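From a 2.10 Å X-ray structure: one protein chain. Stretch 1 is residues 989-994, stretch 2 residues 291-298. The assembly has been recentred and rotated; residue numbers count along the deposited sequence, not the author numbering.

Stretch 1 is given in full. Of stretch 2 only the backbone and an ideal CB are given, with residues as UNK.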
# COMPACT_ATOMS: atom_id res chain seq x y z
N SER B 989 -15.98 18.61 -1.21
CA SER B 989 -16.76 17.36 -0.95
C SER B 989 -15.84 16.17 -0.68
O SER B 989 -14.81 15.99 -1.36
CB SER B 989 -17.61 17.00 -2.16
OG SER B 989 -18.35 15.79 -1.95
N ALA B 990 -16.25 15.31 0.25
CA ALA B 990 -15.54 14.03 0.56
C ALA B 990 -15.48 13.17 -0.69
O ALA B 990 -14.52 12.43 -0.90
CB ALA B 990 -16.21 13.28 1.77
N LEU B 991 -16.48 13.33 -1.57
CA LEU B 991 -16.51 12.65 -2.88
C LEU B 991 -15.76 13.30 -4.04
O LEU B 991 -15.86 12.82 -5.15
CB LEU B 991 -17.96 12.36 -3.29
CG LEU B 991 -18.67 11.42 -2.30
CD1 LEU B 991 -20.10 11.06 -2.74
CD2 LEU B 991 -17.84 10.14 -2.07
N SER B 992 -14.95 14.35 -3.81
CA SER B 992 -14.14 14.87 -4.87
C SER B 992 -12.81 15.34 -4.30
O SER B 992 -12.55 16.57 -4.20
CB SER B 992 -14.93 15.99 -5.62
OG SER B 992 -14.20 16.33 -6.77
N PRO B 993 -11.94 14.38 -3.95
CA PRO B 993 -10.72 14.75 -3.34
C PRO B 993 -9.92 15.79 -4.16
O PRO B 993 -9.80 15.67 -5.35
CB PRO B 993 -9.93 13.39 -3.23
CG PRO B 993 -11.02 12.32 -3.31
CD PRO B 993 -12.10 12.91 -4.09
N GLY B 994 -9.35 16.79 -3.50
CA GLY B 994 -8.46 17.75 -4.19
C GLY B 994 -9.26 18.86 -4.90
O GLY B 994 -8.64 19.75 -5.43
N UNK B 291 -22.99 3.70 -2.67
CA UNK B 291 -23.70 4.72 -1.84
C UNK B 291 -22.80 5.52 -0.85
O UNK B 291 -23.29 6.37 -0.09
CB UNK B 291 -24.80 4.02 -1.03
N UNK B 292 -21.53 5.18 -0.73
CA UNK B 292 -20.71 5.75 0.39
C UNK B 292 -20.54 7.24 0.14
O UNK B 292 -20.36 7.66 -1.02
CB UNK B 292 -19.34 5.07 0.50
N UNK B 293 -20.59 8.00 1.22
CA UNK B 293 -20.28 9.42 1.16
C UNK B 293 -18.99 9.89 1.86
O UNK B 293 -18.71 11.09 1.91
CB UNK B 293 -21.46 10.19 1.76
N UNK B 294 -18.24 8.97 2.46
CA UNK B 294 -16.98 9.36 3.17
C UNK B 294 -15.84 9.48 2.17
O UNK B 294 -14.87 10.21 2.42
CB UNK B 294 -16.61 8.34 4.25
N UNK B 295 -15.94 8.73 1.08
CA UNK B 295 -14.97 8.80 -0.02
C UNK B 295 -13.76 7.86 0.13
O UNK B 295 -13.49 7.28 1.21
CB UNK B 295 -14.47 10.24 -0.15
N UNK B 296 -13.07 7.70 -1.00
CA UNK B 296 -11.85 6.93 -1.16
C UNK B 296 -10.98 7.83 -2.04
O UNK B 296 -11.41 8.25 -3.13
CB UNK B 296 -12.09 5.55 -1.77
N UNK B 297 -9.83 8.22 -1.53
CA UNK B 297 -8.84 8.90 -2.32
C UNK B 297 -7.71 7.94 -2.54
O UNK B 297 -6.77 7.82 -1.74
CB UNK B 297 -8.36 10.19 -1.65
N UNK B 298 -7.82 7.21 -3.65
CA UNK B 298 -6.83 6.22 -4.03
C UNK B 298 -5.51 6.78 -4.48
O UNK B 298 -4.58 6.00 -4.66
CB UNK B 298 -7.40 5.34 -5.15

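Position 291 points away from stretch 1, with nothing of it near the ideal CB. Almost any side chain would fit, a long polar one included. It is Lys291, whose NZ is hydrogen-bonded elsewhere in the structure.

Position 292 points sideways, and the backbone N atoms of 294 and 295 turn back toward it. A short acceptor such as Asp, Asn, Ser or Thr would suit. It is Asp292, and its carboxylate takes both amides. The N of 294 donates to Asp292 OD1 at 3.1 Å. The N of 295 donates to Asp292 OD2 at 2.8 Å. Its backbone also meets stretch 1, with Asp292 O 3.7 Å from Leu991 CD2.

Position 293 points sideways, and its ideal CB is 4.8 Å from Leu991 CD1. Stretch 1 offers a methyl group and no charge. Any side chain with an aliphatic portion could lie here, polar or not. It is Glu293. Its CG is 4.3 Å from Leu991 CD1, while the carboxylate extends farther from the leucine. The backbone comes closer: Glu293 O is 3.3 Å from Ala990 CB.

Position 294 points away, so side-chain choice is wide. It is Arg294, with NH1 and NH2 hydrogen-bonded elsewhere in the structure. Its carbonyl faces stretch 1, with Arg294 O 3.4 Å from Ala990 CB. A water donates to Ala990 O at 2.6 Å and, weakly, to Arg294 O at 3.4 Å, linking two acceptors that cannot bond each other.

Position 295 points straight at stretch 1. Its ideal CB would lie 2.3 Å from Ala990 O, a clash. With phi 89° and psi 165°, that CB would also be jammed against the preceding carbonyl O. Both point to glycine, and it is Gly295. With no side chain on the glycine, the backbone packs closely against stretch 1: Gly295 CA is 3.8 Å from Ala990 O and 3.8 Å from the methyl Leu991 CD2.

Position 296 points away, and the extended backbone suits many residues, beta-branched ones among them. It is Val296. Its contact is through the backbone, with Val296 O 4.1 Å from Pro993 CG.

Position 297 points toward stretch 1, its ideal CB 3.8 Å from Pro993 CG. The proline ring offers an apolar surface with no donor, so small or medium side chains, apolar or polar, would fit. It is Asp297. Its CG lies 3.7 Å from Pro993 CB, a van der Waals contact.

Position 298 points sideways, without contact. It is Ala298.

Stretch 2, residues 291-298: KDERGVDA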
# COMPACT_ATOMS: atom_id res chain seq x y z
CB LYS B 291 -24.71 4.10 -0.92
CG LYS B 291 -25.90 3.35 -1.45
CD LYS B 291 -26.59 2.75 -0.19
CE LYS B 291 -27.97 2.13 -0.41
NZ LYS B 291 -27.87 1.03 -1.40
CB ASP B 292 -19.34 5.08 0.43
CG ASP B 292 -18.34 5.84 1.23
OD1 ASP B 292 -18.46 5.90 2.47
OD2 ASP B 292 -17.43 6.42 0.60
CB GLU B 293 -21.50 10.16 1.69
CG GLU B 293 -22.59 10.11 0.66
CD GLU B 293 -23.91 10.66 1.12
OE1 GLU B 293 -24.30 10.46 2.29
OE2 GLU B 293 -24.59 11.26 0.26
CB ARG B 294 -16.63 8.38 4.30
CG ARG B 294 -17.71 8.38 5.36
CD ARG B 294 -17.38 7.59 6.64
NE ARG B 294 -16.52 8.37 7.57
CZ ARG B 294 -15.27 8.08 7.93
NH1 ARG B 294 -14.65 7.00 7.48
NH2 ARG B 294 -14.65 8.86 8.78
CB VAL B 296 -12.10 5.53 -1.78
CG1 VAL B 296 -10.84 4.66 -1.79
CG2 VAL B 296 -13.17 4.76 -1.05
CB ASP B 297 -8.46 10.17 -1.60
CG ASP B 297 -7.29 10.91 -2.26
OD1 ASP B 297 -6.90 10.59 -3.41
OD2 ASP B 297 -6.78 11.78 -1.53
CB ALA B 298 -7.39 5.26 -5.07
O HOH W 1 -12.58 12.21 0.85
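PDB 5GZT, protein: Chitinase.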